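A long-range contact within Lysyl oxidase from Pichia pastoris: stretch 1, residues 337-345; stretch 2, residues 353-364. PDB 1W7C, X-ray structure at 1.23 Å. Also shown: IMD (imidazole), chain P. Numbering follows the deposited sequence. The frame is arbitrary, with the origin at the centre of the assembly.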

# COMPACT_ATOMS: atom_id res chain seq x y z
N LEU A 337 -9.04 16.69 5.37
CA LEU A 337 -7.63 17.04 5.59
C LEU A 337 -7.55 18.32 6.39
O LEU A 337 -8.25 19.30 6.09
N GLN A 338 -6.66 18.34 7.37
CA GLN A 338 -6.53 19.45 8.30
C GLN A 338 -5.27 20.28 8.14
O GLN A 338 -5.29 21.48 8.35
N GLU A 339 -4.17 19.62 7.82
CA GLU A 339 -2.84 20.26 7.85
C GLU A 339 -1.85 19.35 7.19
O GLU A 339 -2.01 18.13 7.20
N LEU A 340 -0.84 19.96 6.61
CA LEU A 340 0.31 19.25 6.07
C LEU A 340 1.54 20.04 6.47
O LEU A 340 1.61 21.26 6.22
N ILE A 341 2.51 19.37 7.06
CA ILE A 341 3.76 19.99 7.50
C ILE A 341 4.93 19.39 6.73
O ILE A 341 4.90 18.23 6.29
N ALA A 342 5.97 20.19 6.59
CA ALA A 342 7.22 19.73 6.04
C ALA A 342 8.32 20.29 6.92
O ALA A 342 8.54 21.51 6.93
N GLU A 343 8.95 19.42 7.71
CA GLU A 343 9.85 19.81 8.75
C GLU A 343 11.25 19.27 8.44
O GLU A 343 11.45 18.05 8.39
N TYR A 344 12.20 20.18 8.23
CA TYR A 344 13.55 19.84 7.75
C TYR A 344 14.54 19.75 8.88
O TYR A 344 14.42 20.50 9.87
N GLY A 345 15.51 18.84 8.73
CA GLY A 345 16.67 18.79 9.60
C GLY A 345 17.91 19.10 8.80
O GLY A 345 18.06 18.60 7.69
N HIS A 353 15.66 25.73 10.01
CA HIS A 353 14.57 26.59 10.44
C HIS A 353 13.34 26.50 9.54
O HIS A 353 12.47 27.35 9.62
N THR A 354 13.26 25.46 8.72
CA THR A 354 12.10 25.28 7.87
C THR A 354 11.15 24.27 8.49
O THR A 354 11.48 23.10 8.64
N PHE A 355 9.94 24.74 8.81
CA PHE A 355 8.86 23.90 9.33
C PHE A 355 7.58 24.46 8.76
O PHE A 355 6.85 25.20 9.42
N TYR A 356 7.33 24.16 7.50
CA TYR A 356 6.17 24.70 6.81
C TYR A 356 4.86 24.18 7.37
O TYR A 356 4.72 22.97 7.64
N SER A 357 3.89 25.09 7.45
CA SER A 357 2.47 24.77 7.54
C SER A 357 1.84 25.06 6.20
O SER A 357 1.69 26.21 5.80
N ASP A 358 1.47 24.03 5.45
CA ASP A 358 0.98 24.26 4.11
C ASP A 358 -0.40 24.89 4.07
O ASP A 358 -0.71 25.60 3.11
N ILE A 359 -1.18 24.76 5.15
CA ILE A 359 -2.46 25.47 5.14
C ILE A 359 -2.29 26.98 5.37
O ILE A 359 -3.16 27.74 5.00
N SER A 360 -1.17 27.41 5.99
CA SER A 360 -0.90 28.84 6.04
C SER A 360 -0.73 29.42 4.64
O SER A 360 -1.23 30.51 4.37
N TYR A 361 -0.05 28.72 3.75
CA TYR A 361 0.11 29.14 2.36
C TYR A 361 -1.19 28.95 1.59
O TYR A 361 -1.48 29.70 0.67
N GLY A 362 -1.93 27.91 1.92
CA GLY A 362 -3.17 27.52 1.28
C GLY A 362 -2.95 26.28 0.43
O GLY A 362 -2.08 26.26 -0.43
N VAL A 363 -3.77 25.25 0.66
CA VAL A 363 -3.77 24.04 -0.15
C VAL A 363 -4.84 24.15 -1.25
O VAL A 363 -4.72 23.52 -2.32
N GLY A 364 -5.89 24.96 -1.03
CA GLY A 364 -7.04 25.08 -1.91
C GLY A 364 -7.04 26.28 -2.85
O GLY A 364 -8.06 26.58 -3.47

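Where an antiparallel strand pair runs into a helix, side chains can add to the backbone ladder, and these two stretches of lysyl oxidase illustrate how. Along stretch 1 the first to do so is Glu339. Its CA-to-CB bond points sideways, but the chi1 t, chi2 p rotamer brings the carboxylate to the start of the helix. There OE2 accepts from Ser357 OG at 2.6 Å and OE1 from Ile359 N at 3.2 Å, while OE1 also receives Leu340 N of its own strand at 2.9 Å. Ser357, chi1 t, is the N-cap residue, and its OG accepts a weak capping bond from Ser360 N (3.3 Å), so the hydroxyl links the helix start to the carboxylate. Ile359, chi1 p, points toward stretch 1 and lays CG1 3.4 Å from Glu339 OE1.

Leu340 (m, p) supplies apolar packing: its CD1 lies 3.5 Å from CG2 of Val363 and 4.1 Å from CB of Asp358. The Asp358 carboxylate has a different partner, an imidazole probably from the crystallisation liquor, whose N3 donates to OD1 at 2.9 Å. The rings of Tyr356 and Tyr361 each turn a face to this imidazole.

Farther along, side chains alternate between the faces of the sheet. Ile341 (p, t) shares one with Glu343 and Phe355, and its CD1 meets Phe355 CE2 at 3.6 Å. Ala342 projects to the other face, where its CB sits 4.1 Å from CD1 of Tyr356. Glu343, extended with chi1 and chi2 both t, lies over the Phe355 ring, its CG 3.9 Å from the centroid in a CH-pi contact; its carboxylate oxygens are bonded elsewhere in the structure. Tyr344, chi1 m, points toward stretch 2, bringing CD1 within 3.5 Å of Thr354 CG2 and CE1 within 4.3 Å of Tyr356 CE1.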

# COMPACT_ATOMS: atom_id res chain seq x y z
CB LEU A 337 -6.96 17.23 4.23
CG LEU A 337 -5.49 17.68 4.29
CD1 LEU A 337 -4.58 16.59 4.81
CD2 LEU A 337 -5.06 18.18 2.94
CB GLN A 338 -6.54 18.91 9.73
CG GLN A 338 -7.88 18.36 10.09
CD GLN A 338 -8.92 19.42 10.24
OE1 GLN A 338 -8.70 20.41 10.93
NE2 GLN A 338 -10.04 19.23 9.57
CB GLU A 339 -2.40 20.60 9.26
CG GLU A 339 -1.04 21.27 9.47
CD GLU A 339 -0.89 22.63 8.79
OE1 GLU A 339 -0.87 22.71 7.54
OE2 GLU A 339 -0.70 23.64 9.55
CB LEU A 340 0.31 19.11 4.54
CG LEU A 340 -0.88 18.74 3.75
CD1 LEU A 340 -1.74 19.96 3.59
CD2 LEU A 340 -0.39 18.21 2.36
CB ILE A 341 4.01 19.89 9.03
CG1 ILE A 341 4.07 18.42 9.46
CG2 ILE A 341 2.93 20.70 9.74
CD1 ILE A 341 4.58 18.24 10.92
CB ALA A 342 7.40 20.18 4.60
CB GLU A 343 9.38 19.25 10.09
CG GLU A 343 10.26 19.64 11.27
CD GLU A 343 9.91 18.94 12.56
OE1 GLU A 343 10.42 19.39 13.60
OE2 GLU A 343 9.21 17.90 12.52
CB TYR A 344 14.02 20.87 6.70
CG TYR A 344 13.25 20.75 5.41
CD1 TYR A 344 11.93 21.15 5.32
CD2 TYR A 344 13.83 20.19 4.25
CE1 TYR A 344 11.21 21.00 4.17
CE2 TYR A 344 13.09 20.03 3.10
CZ TYR A 344 11.78 20.43 3.08
OH TYR A 344 11.07 20.26 1.92
CB HIS A 353 15.07 28.04 10.55
CG HIS A 353 16.04 28.23 11.68
ND1 HIS A 353 17.36 28.58 11.47
CD2 HIS A 353 15.89 28.06 13.01
CE1 HIS A 353 17.97 28.65 12.65
NE2 HIS A 353 17.10 28.35 13.60
CB THR A 354 12.56 24.80 6.48
OG1 THR A 354 13.35 25.81 5.85
CG2 THR A 354 11.36 24.58 5.57
CB PHE A 355 8.89 23.98 10.87
CG PHE A 355 8.10 22.90 11.60
CD1 PHE A 355 8.46 22.53 12.90
CD2 PHE A 355 6.97 22.31 11.04
CE1 PHE A 355 7.74 21.59 13.61
CE2 PHE A 355 6.26 21.36 11.77
CZ PHE A 355 6.63 21.02 13.02
CB TYR A 356 6.18 24.38 5.29
CG TYR A 356 7.33 24.97 4.52
CD1 TYR A 356 8.18 24.17 3.78
CD2 TYR A 356 7.59 26.33 4.58
CE1 TYR A 356 9.26 24.69 3.12
CE2 TYR A 356 8.66 26.87 3.87
CZ TYR A 356 9.51 26.06 3.17
OH TYR A 356 10.61 26.62 2.56
CB SER A 357 1.82 25.68 8.57
OG SER A 357 0.40 25.73 8.40
CB ASP A 358 1.07 22.98 3.29
CG ASP A 358 2.44 22.74 2.74
OD1 ASP A 358 3.27 23.67 2.70
OD2 ASP A 358 2.79 21.63 2.35
CB ILE A 359 -3.51 24.88 6.15
CG1 ILE A 359 -3.18 25.17 7.62
CG2 ILE A 359 -3.75 23.41 5.84
CD1 ILE A 359 -4.31 24.76 8.55
CB SER A 360 0.30 29.17 6.92
OG SER A 360 1.55 28.86 6.34
CB TYR A 361 1.24 28.36 1.69
CG TYR A 361 2.58 28.70 2.28
CD1 TYR A 361 3.14 27.94 3.28
CD2 TYR A 361 3.24 29.84 1.88
CE1 TYR A 361 4.36 28.29 3.85
CE2 TYR A 361 4.45 30.21 2.43
CZ TYR A 361 5.01 29.43 3.42
OH TYR A 361 6.20 29.75 4.02
CB VAL A 363 -4.04 22.80 0.77
CG1 VAL A 363 -4.14 21.52 -0.00
CG2 VAL A 363 -2.97 22.68 1.86
N1 IMD P . 7.08 24.87 -0.32
C2 IMD P . 6.10 24.08 0.20
N3 IMD P . 5.48 24.82 1.16
C4 IMD P . 6.04 26.04 1.23
C5 IMD P . 7.07 26.07 0.30